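Local atomic coordinates of CD160 antigen (Homo sapiens, PDB entry 6NGG), a protein that acts as an immune-cell receptor for MHC class I molecules and TNFRSF14, delivering stimulatory or inhibitory signals that regulate cell activation and differentiation. Residues 1-6 with 87-91. The protein carries 1 engineered substitution. Residues are numbered along the deposited sequence; the frame is centred on the assembly and turned at random.
Sequences MINITS and CCARS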
ATOM      1  N   MET A   1     -11.739   8.992  -4.070  1.00 25.99           N
ATOM      2  CA  MET A   1     -10.609   8.798  -3.171  1.00 20.56           C
ATOM      3  C   MET A   1     -10.588   9.937  -2.203  1.00 21.43           C
ATOM      4  O   MET A   1     -10.438  11.063  -2.638  1.00 21.90           O
ATOM      5  CB  MET A   1      -9.245   8.876  -3.908  1.00 23.35           C
ATOM      6  CG  MET A   1      -8.977   7.910  -5.023  1.00 24.38           C
ATOM      7  SD  MET A   1      -7.156   7.751  -5.235  1.00 22.38           S
ATOM      8  CE  MET A   1      -6.605   9.220  -6.021  1.00 23.82           C
ATOM      9  N   ILE A   2     -10.648   9.664  -0.904  1.00 20.13           N
ATOM     10  CA  ILE A   2     -10.508  10.705   0.097  1.00 22.63           C
ATOM     11  C   ILE A   2      -9.151  10.673   0.702  1.00 20.39           C
ATOM     12  O   ILE A   2      -8.507  11.690   0.796  1.00 17.03           O
ATOM     13  CB  ILE A   2     -11.472  10.536   1.323  1.00 27.06           C
ATOM     14  CG1 ILE A   2     -12.863  10.077   0.913  1.00 31.09           C
ATOM     15  CG2 ILE A   2     -11.540  11.853   2.129  1.00 31.03           C
ATOM     16  CD1 ILE A   2     -13.534  10.914  -0.153  1.00 32.72           C
ATOM     17  N   ASN A   3      -8.738   9.494   1.211  1.00 17.63           N
ATOM     18  CA  ASN A   3      -7.509   9.381   1.997  1.00 18.88           C
ATOM     19  C   ASN A   3      -6.995   7.914   1.951  1.00 16.22           C
ATOM     20  O   ASN A   3      -7.739   7.039   1.653  1.00 16.81           O
ATOM     21  CB  ASN A   3      -7.743   9.772   3.461  1.00 19.14           C
ATOM     22  CG  ASN A   3      -8.660   8.813   4.182  1.00 19.35           C
ATOM     23  OD1 ASN A   3      -9.832   8.686   3.825  1.00 21.77           O
ATOM     24  ND2 ASN A   3      -8.167   8.159   5.206  1.00 19.18           N
ATOM     25  N   ILE A   4      -5.741   7.716   2.264  1.00 15.26           N
ATOM     26  CA  ILE A   4      -5.082   6.383   2.265  1.00 16.74           C
ATOM     27  C   ILE A   4      -4.591   6.089   3.644  1.00 16.13           C
ATOM     28  O   ILE A   4      -3.954   6.942   4.203  1.00 14.80           O
ATOM     29  CB  ILE A   4      -3.844   6.342   1.349  1.00 20.50           C
ATOM     30  CG1 ILE A   4      -4.139   6.905  -0.005  1.00 24.22           C
ATOM     31  CG2 ILE A   4      -3.382   4.897   1.191  1.00 21.29           C
ATOM     32  CD1 ILE A   4      -2.985   6.687  -0.985  1.00 27.96           C
ATOM     33  N   THR A   5      -4.915   4.923   4.219  1.00 14.17           N
ATOM     34  CA  THR A   5      -4.431   4.537   5.502  1.00 15.36           C
ATOM     35  C   THR A   5      -3.461   3.380   5.338  1.00 14.06           C
ATOM     36  O   THR A   5      -3.539   2.613   4.349  1.00 14.62           O
ATOM     37  CB  THR A   5      -5.564   4.144   6.455  1.00 15.84           C
ATOM     38  OG1 THR A   5      -6.332   3.077   5.912  1.00 14.18           O
ATOM     39  CG2 THR A   5      -6.440   5.321   6.689  1.00 15.84           C
ATOM     40  N   SER A   6      -2.570   3.258   6.290  1.00 13.46           N
ATOM     41  CA  SER A   6      -1.493   2.259   6.246  1.00 16.24           C
ATOM     42  C   SER A   6      -1.531   1.365   7.462  1.00 16.80           C
ATOM     43  O   SER A   6      -1.837   1.810   8.561  1.00 16.89           O
ATOM     44  CB  SER A   6      -0.175   2.933   6.222  1.00 16.52           C
ATOM     45  OG  SER A   6      -0.124   3.655   5.039  1.00 20.14           O
ATOM     46  N   CYS A  87       2.571   4.212   1.039  1.00 14.35           N
ATOM     47  CA  CYS A  87       1.385   3.867   0.224  1.00 15.47           C
ATOM     48  C   CYS A  87       0.965   5.114  -0.570  1.00 16.49           C
ATOM     49  O   CYS A  87       0.806   6.208   0.013  1.00 16.66           O
ATOM     50  CB  CYS A  87       0.203   3.501   1.131  1.00 16.45           C
ATOM     51  SG  CYS A  87       0.407   1.974   2.121  1.00 21.43           S
ATOM     52  N   CYS A  88       0.674   4.930  -1.868  1.00 17.20           N
ATOM     53  CA  CYS A  88       0.169   5.994  -2.705  1.00 18.77           C
ATOM     54  C   CYS A  88      -0.967   5.528  -3.611  1.00 17.31           C
ATOM     55  O   CYS A  88      -1.169   4.332  -3.839  1.00 16.75           O
ATOM     56  CB  CYS A  88       1.356   6.546  -3.526  1.00 22.01           C
ATOM     57  SG  CYS A  88       2.554   7.399  -2.433  1.00 30.42           S
ATOM     58  N   ALA A  89      -1.727   6.471  -4.130  1.00 15.23           N
ATOM     59  CA  ALA A  89      -2.694   6.124  -5.179  1.00 14.24           C
ATOM     60  C   ALA A  89      -2.880   7.269  -6.139  1.00 15.06           C
ATOM     61  O   ALA A  89      -2.719   8.448  -5.756  1.00 14.00           O
ATOM     62  CB  ALA A  89      -4.009   5.641  -4.579  1.00 13.99           C
ATOM     63  N   ARG A  90      -3.260   6.932  -7.362  1.00 17.01           N
ATOM     64  CA  ARG A  90      -3.364   7.866  -8.425  1.00 19.13           C
ATOM     65  C   ARG A  90      -4.563   7.611  -9.295  1.00 18.92           C
ATOM     66  O   ARG A  90      -4.756   6.487  -9.763  1.00 13.30           O
ATOM     67  CB  ARG A  90      -2.081   7.843  -9.287  1.00 21.36           C
ATOM     68  CG  ARG A  90      -2.158   8.962 -10.314  1.00 27.81           C
ATOM     69  CD  ARG A  90      -1.011   9.008 -11.288  1.00 36.00           C
ATOM     70  NE  ARG A  90      -1.019   7.766 -12.052  1.00 43.03           N
ATOM     71  CZ  ARG A  90       0.070   7.162 -12.518  1.00 42.30           C
ATOM     72  NH1 ARG A  90       1.286   7.711 -12.331  1.00 40.81           N
ATOM     73  NH2 ARG A  90      -0.066   6.006 -13.178  1.00 38.58           N
ATOM     74  N   SER A  91      -5.381   8.626  -9.533  1.00 20.47           N
ATOM     75  CA  SER A  91      -6.466   8.456 -10.500  1.00 25.28           C
ATOM     76  C   SER A  91      -6.017   8.851 -11.915  1.00 27.23           C
ATOM     77  O   SER A  91      -5.512   9.965 -12.124  1.00 27.61           O
ATOM     78  CB  SER A  91      -7.653   9.298 -10.086  1.00 31.47           C
ATOM     79  OG  SER A  91      -7.321  10.629 -10.395  1.00 39.94           O
TER
HETATM   80  O   HOH W   1       1.823   5.022   3.668  1.00 13.98           O
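Ile-4 reaches across to three successive residues of 87-91, each of its two branches finding a different part of that strand. Its CB carries CG2 to Cys-87, where the methyl lies 3.8 Å from Cys-87 CB. The other branch leaves CB through CG1 and runs out extended (chi2 -172°), which brings CD1 to the backbone of 87-91. There the methyl sits over the face of the peptide group joining Cys-88 and Ala-89, with CD1 3.4 Å from Ala-89 N. CD1 also lies beside Ala-89 CB, while Leu-98 of strand 97-107 packs on the Ile-4 side chain. No direct hydrogen bond joins 1-6 to 87-91; strand 3-11 belongs to the three-stranded sheet of this Ig-like V-type domain and 83-91 to the opposing five-stranded one, so side chains bridge the sandwich interior. The local axes approach to 7.6 Å and run roughly antiparallel, at 154°. Cys-87 also links the sheets covalently through the canonical disulfide to Cys-19 on strand 14-22. On the far side of Ala-89 from Cys-87, Met-1 lays its SD 3.8 Å from Ala-89 CB. A bend about chi3 (-74°) then turns CE in toward the backbone, 3.8 Å from Ser-91 N. Val-21, Phe-31 and Leu-98 pack around this thioether chain. Near the disulfide, Ser-6 OG passes 3.4 Å from Cys-87 SG and hydrogen-bonds a water, which in turn accepts the Cys-87 backbone N-H (Cys-87 N to water O, 2.9 Å).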